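Local structure of putative Acetyltransferase (Lactobacillus plantarum WCFS1, 3EFA) at residues A13-A18 and D42-E47; A49-Q54 and P58-R63. The protein probably transfers an acetyl group from acetyl-CoA to an amine, as GNAT-family N-acetyltransferases do, though its own acceptor substrate is not known. All coordinates share one frame; numbering follows the deposited sequence.

Contact 1 (A13-A18 and D42-E47)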
loop_
_atom_site.group_PDB
_atom_site.type_symbol
_atom_site.label_atom_id
_atom_site.label_comp_id
_atom_site.label_asym_id
_atom_site.label_seq_id
_atom_site.Cartn_x
_atom_site.Cartn_y
_atom_site.Cartn_z
ATOM N N ALA A 13 5.219 14.619 29.403
ATOM C CA ALA A 13 6.376 15.411 28.973
ATOM C C ALA A 13 6.874 15.073 27.551
ATOM O O ALA A 13 7.105 15.972 26.746
ATOM C CB ALA A 13 7.521 15.296 29.993
ATOM N N ASN A 14 7.041 13.790 27.247
ATOM C CA ASN A 14 7.480 13.374 25.913
ATOM C C ASN A 14 6.417 13.651 24.826
ATOM O O ASN A 14 6.731 14.037 23.695
ATOM C CB ASN A 14 7.877 11.890 25.913
ATOM C CG ASN A 14 8.764 11.515 24.723
ATOM O OD1 ASN A 14 9.835 12.104 24.516
ATOM N ND2 ASN A 14 8.329 10.521 23.948
ATOM N N ARG A 15 5.161 13.442 25.193
ATOM C CA ARG A 15 4.012 13.758 24.360
ATOM C C ARG A 15 4.001 15.248 24.009
ATOM O O ARG A 15 3.732 15.639 22.858
ATOM C CB ARG A 15 2.765 13.443 25.175
ATOM C CG ARG A 15 1.523 13.197 24.401
ATOM C CD ARG A 15 0.611 12.313 25.223
ATOM N NE ARG A 15 -0.123 13.039 26.241
ATOM C CZ ARG A 15 -0.354 12.570 27.465
ATOM N NH1 ARG A 15 0.112 11.380 27.826
ATOM N NH2 ARG A 15 -1.035 13.302 28.339
ATOM N N ALA A 16 4.304 16.073 25.014
ATOM C CA ALA A 16 4.344 17.516 24.850
ATOM C C ALA A 16 5.424 17.930 23.852
ATOM O O ALA A 16 5.181 18.752 22.972
ATOM C CB ALA A 16 4.560 18.225 26.223
ATOM N N ALA A 17 6.616 17.367 24.013
ATOM C CA ALA A 17 7.713 17.611 23.095
ATOM C C ALA A 17 7.312 17.328 21.628
ATOM O O ALA A 17 7.585 18.132 20.720
ATOM C CB ALA A 17 8.940 16.761 23.497
ATOM N N ALA A 18 6.659 16.186 21.412
ATOM C CA ALA A 18 6.235 15.769 20.077
ATOM C C ALA A 18 5.175 16.723 19.497
ATOM O O ALA A 18 5.254 17.082 18.325
ATOM C CB ALA A 18 5.721 14.358 20.101
ATOM N N ASP A 42 -4.232 10.577 18.272
ATOM C CA ASP A 42 -3.477 11.265 19.325
ATOM C C ASP A 42 -4.197 11.183 20.663
ATOM O O ASP A 42 -4.888 12.121 21.040
ATOM C CB ASP A 42 -3.230 12.731 18.962
ATOM C CG ASP A 42 -2.204 12.889 17.860
ATOM O OD1 ASP A 42 -1.093 12.337 18.012
ATOM O OD2 ASP A 42 -2.501 13.570 16.854
ATOM N N THR A 43 -4.033 10.053 21.356
ATOM C CA THR A 43 -4.604 9.818 22.682
ATOM C C THR A 43 -3.483 9.734 23.726
ATOM O O THR A 43 -2.301 9.788 23.382
ATOM C CB THR A 43 -5.374 8.486 22.725
ATOM O OG1 THR A 43 -4.438 7.401 22.692
ATOM C CG2 THR A 43 -6.361 8.356 21.541
ATOM N N ASP A 44 -3.870 9.575 24.995
ATOM C CA ASP A 44 -2.938 9.422 26.120
ATOM C C ASP A 44 -2.102 8.156 26.022
ATOM O O ASP A 44 -1.054 8.034 26.659
ATOM C CB ASP A 44 -3.711 9.353 27.437
ATOM C CG ASP A 44 -4.270 10.681 27.847
ATOM O OD1 ASP A 44 -3.665 11.700 27.467
ATOM O OD2 ASP A 44 -5.305 10.703 28.546
ATOM N N GLN A 45 -2.599 7.210 25.238
ATOM C CA GLN A 45 -2.001 5.887 25.107
ATOM C C GLN A 45 -1.037 5.791 23.923
ATOM O O GLN A 45 -0.334 4.779 23.760
ATOM C CB GLN A 45 -3.093 4.818 24.940
ATOM C CG GLN A 45 -3.786 4.379 26.231
ATOM C CD GLN A 45 -5.206 4.907 26.367
ATOM O OE1 GLN A 45 -5.797 5.401 25.404
ATOM N NE2 GLN A 45 -5.765 4.790 27.567
ATOM N N CYS A 46 -1.021 6.820 23.070
ATOM C CA CYS A 46 -0.158 6.800 21.882
ATOM C C CYS A 46 1.303 7.076 22.247
ATOM O O CYS A 46 1.589 8.005 23.002
ATOM C CB CYS A 46 -0.630 7.811 20.833
ATOM S SG CYS A 46 0.234 7.688 19.212
ATOM N N GLU A 47 2.220 6.270 21.711
ATOM C CA GLU A 47 3.652 6.441 21.984
ATOM C C GLU A 47 4.376 7.255 20.916
ATOM O O GLU A 47 4.130 7.080 19.725
ATOM C CB GLU A 47 4.324 5.079 22.165
ATOM C CG GLU A 47 3.823 4.351 23.413
ATOM C CD GLU A 47 4.489 3.009 23.649
ATOM O OE1 GLU A 47 4.439 2.126 22.752
ATOM O OE2 GLU A 47 5.041 2.831 24.755
#
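R15 on helix 12-29 reaches across to D44 in the loop that leads into strand 48-52, and this one pair carries most of a small surface contact. The closest approach is a salt bridge, R15 NH2 to D44 OD1 at 3.2 Å; it belongs to one of two modelled conformers of D44 and is less certain for that. OD1 sits over one face of the guanidinium, offset toward its rim. The two flat groups are turned 43° against each other, and no N-H of R15 points at the oxygen. A bend at chi3 (80°) turns the end of the arginine chain toward the loop, while its NH1 gives a weak hydrogen bond to the carbonyl of A10. The loop is shaped by a type I turn, C46 N to T43 O at 3.2 Å, and by an ST turn in which T43 OG1 accepts from Q45 N. Nearer the sheet the helix packs closely, N14 against V50 and A18 against Y48. The remaining approach of the two segments is long, R15 CD to T43 O at 4.3 Å, and the solvent side lies at exposed D44. Lacking a directed N-H bond, the pair is held by charge alone, so its attraction is probably weakened by water and tolerant of movement.

Contact 2 (A49-Q54 and P58-R63)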
loop_
_atom_site.group_PDB
_atom_site.type_symbol
_atom_site.label_atom_id
_atom_site.label_comp_id
_atom_site.label_asym_id
_atom_site.label_seq_id
_atom_site.Cartn_x
_atom_site.Cartn_y
_atom_site.Cartn_z
ATOM N N ALA A 49 8.309 8.885 19.487
ATOM C CA ALA A 49 9.769 8.841 19.559
ATOM C C ALA A 49 10.331 10.260 19.463
ATOM O O ALA A 49 10.044 10.963 18.494
ATOM C CB ALA A 49 10.356 7.943 18.430
ATOM N N VAL A 50 11.132 10.673 20.455
ATOM C CA VAL A 50 11.725 12.015 20.465
ATOM C C VAL A 50 13.240 12.004 20.724
ATOM O O VAL A 50 13.706 11.359 21.676
ATOM C CB VAL A 50 11.018 12.947 21.519
ATOM C CG1 VAL A 50 11.620 14.359 21.517
ATOM C CG2 VAL A 50 9.526 13.013 21.282
ATOM N N LEU A 51 14.001 12.720 19.885
ATOM C CA LEU A 51 15.454 12.898 20.081
ATOM C C LEU A 51 15.791 14.263 20.712
ATOM O O LEU A 51 15.420 15.316 20.189
ATOM C CB LEU A 51 16.230 12.691 18.761
ATOM C CG LEU A 51 17.779 12.595 18.792
ATOM C CD1 LEU A 51 18.360 11.743 17.641
ATOM C CD2 LEU A 51 18.497 13.979 18.860
ATOM N N TYR A 52 16.493 14.228 21.842
ATOM C CA TYR A 52 16.862 15.432 22.608
ATOM C C TYR A 52 18.386 15.699 22.571
ATOM O O TYR A 52 19.197 14.784 22.802
ATOM C CB TYR A 52 16.463 15.256 24.079
ATOM C CG TYR A 52 14.984 15.043 24.363
ATOM C CD1 TYR A 52 14.174 16.104 24.779
ATOM C CD2 TYR A 52 14.399 13.774 24.255
ATOM C CE1 TYR A 52 12.818 15.916 25.056
ATOM C CE2 TYR A 52 13.040 13.573 24.534
ATOM C CZ TYR A 52 12.256 14.653 24.939
ATOM O OH TYR A 52 10.908 14.474 25.224
ATOM N N LEU A 53 18.787 16.934 22.284
ATOM C CA LEU A 53 20.203 17.284 22.440
ATOM C C LEU A 53 20.465 17.565 23.910
ATOM O O LEU A 53 21.483 17.158 24.467
ATOM C CB LEU A 53 20.583 18.503 21.611
ATOM C CG LEU A 53 20.711 18.280 20.110
ATOM C CD1 LEU A 53 21.435 19.460 19.489
ATOM C CD2 LEU A 53 21.458 16.985 19.828
ATOM N N GLN A 54 19.527 18.276 24.526
ATOM C CA GLN A 54 19.535 18.494 25.957
ATOM C C GLN A 54 18.128 18.180 26.435
ATOM O O GLN A 54 17.216 18.004 25.613
ATOM C CB GLN A 54 19.885 19.946 26.283
ATOM C CG GLN A 54 21.081 20.502 25.532
ATOM C CD GLN A 54 21.186 22.011 25.667
ATOM O OE1 GLN A 54 20.428 22.636 26.418
ATOM N NE2 GLN A 54 22.121 22.607 24.932
ATOM N N PRO A 58 14.192 19.227 22.611
ATOM C CA PRO A 58 13.843 18.200 21.618
ATOM C C PRO A 58 14.062 18.755 20.210
ATOM O O PRO A 58 13.752 19.929 20.005
ATOM C CB PRO A 58 12.353 17.956 21.874
ATOM C CG PRO A 58 11.836 19.225 22.473
ATOM C CD PRO A 58 13.006 19.895 23.184
ATOM N N ILE A 59 14.585 17.957 19.275
ATOM C CA ILE A 59 14.871 18.464 17.921
ATOM C C ILE A 59 14.265 17.678 16.741
ATOM O O ILE A 59 14.104 18.223 15.639
ATOM C CB ILE A 59 16.393 18.668 17.663
ATOM C CG1 ILE A 59 17.138 17.334 17.675
ATOM C CG2 ILE A 59 16.999 19.651 18.662
ATOM C CD1 ILE A 59 18.526 17.409 17.027
ATOM N N THR A 60 13.938 16.410 16.951
ATOM C CA THR A 60 13.297 15.637 15.897
ATOM C C THR A 60 12.365 14.584 16.519
ATOM O O THR A 60 12.578 14.173 17.671
ATOM C CB THR A 60 14.357 15.040 14.902
ATOM O OG1 THR A 60 13.706 14.524 13.733
ATOM C CG2 THR A 60 15.206 13.945 15.567
ATOM N N THR A 61 11.320 14.189 15.783
ATOM C CA THR A 61 10.282 13.300 16.322
ATOM C C THR A 61 9.585 12.447 15.259
ATOM O O THR A 61 9.553 12.798 14.082
ATOM C CB THR A 61 9.176 14.100 17.104
ATOM O OG1 THR A 61 8.237 13.191 17.693
ATOM C CG2 THR A 61 8.412 15.030 16.169
ATOM N N LEU A 62 9.026 11.324 15.692
ATOM C CA LEU A 62 8.095 10.542 14.871
ATOM C C LEU A 62 7.022 9.854 15.745
ATOM O O LEU A 62 7.211 9.680 16.954
ATOM C CB LEU A 62 8.845 9.531 13.981
ATOM C CG LEU A 62 9.633 8.360 14.592
ATOM C CD1 LEU A 62 8.718 7.211 15.030
ATOM C CD2 LEU A 62 10.677 7.853 13.596
ATOM N N ARG A 63 5.899 9.482 15.134
ATOM C CA ARG A 63 4.802 8.844 15.860
ATOM C C ARG A 63 4.761 7.332 15.588
ATOM O O ARG A 63 4.812 6.886 14.428
ATOM C CB ARG A 63 3.451 9.501 15.500
ATOM C CG ARG A 63 2.225 8.949 16.294
ATOM C CD ARG A 63 0.936 9.776 16.090
ATOM N NE ARG A 63 0.266 9.492 14.812
ATOM C CZ ARG A 63 -0.915 9.990 14.436
ATOM N NH1 ARG A 63 -1.593 10.818 15.242
ATOM N NH2 ARG A 63 -1.426 9.654 13.248
#
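A beta hairpin in the central sheet of the GNAT fold pairs strand 48-52 with strand 57-66, antiparallel and with a beta bulge in which I59 is the extra residue opposite L51 and Y52. A49 and L62 form a hydrogen-bonded pair, A49 N to L62 O at 2.9 Å and L62 N to A49 O at 3.0 Å. Further along, L51 N donates to T60 O almost straight (173°), but L51 O accepts from I59 N (2.9 Å), one residue off the regular partner. The bulge thereby sets Y52 opposite P58.

A49 O carries a second donor: T61 OG1, 3.0 Å away, comes from above the carbonyl plane, 38° out of it. The hydroxyl gets there because it lies opposite the backbone N of T61 (chi1 -176°). On this face, which helix 12-29 covers, V50 CG1 lies over one face of the Y52 ring near its rim and also meets P58 CB at 3.7 Å. The proline and the ring cross at a slant, Y52 CE1 to P58 CB.

The other face is packed under helix 88-102. L51 and I59 run side by side, CD2 to CG1 at 3.8 Å, with W88 touching both. L51 CB rests on T60 CG2 at 3.6 Å, and the hydroxyl of T60 turns to T79 and to the carbonyl of C78. A49 O thus accepts from both L62 N and T61 OG1, and the second bond gives the buried hydroxyl a partner within the hairpin, so a polar group is accommodated beside V50 CG2 beneath helix 12-29.

Overall arrangement
From the N terminus the chain forms edge strand 5-9 and enters helix 12-29, where contact 1 begins. It then passes through helix 34-37 to the loop at 42-47, and there contact 1 closes a long, mainly helical excursion. Strand 48-52 follows directly, and contact 2 closes the short hairpin with strand 57-66. The two contacts stand in series, neither enclosing nor crossing the other, with centres about 12 Å apart. Two polar links join them: N14 OD1 lies 2.7 Å from Y52 OH in a probable hydrogen bond, and D42 forms a salt bridge with R63. Helix 12-29 and the 42-47 loop are thus both tied to the hairpin.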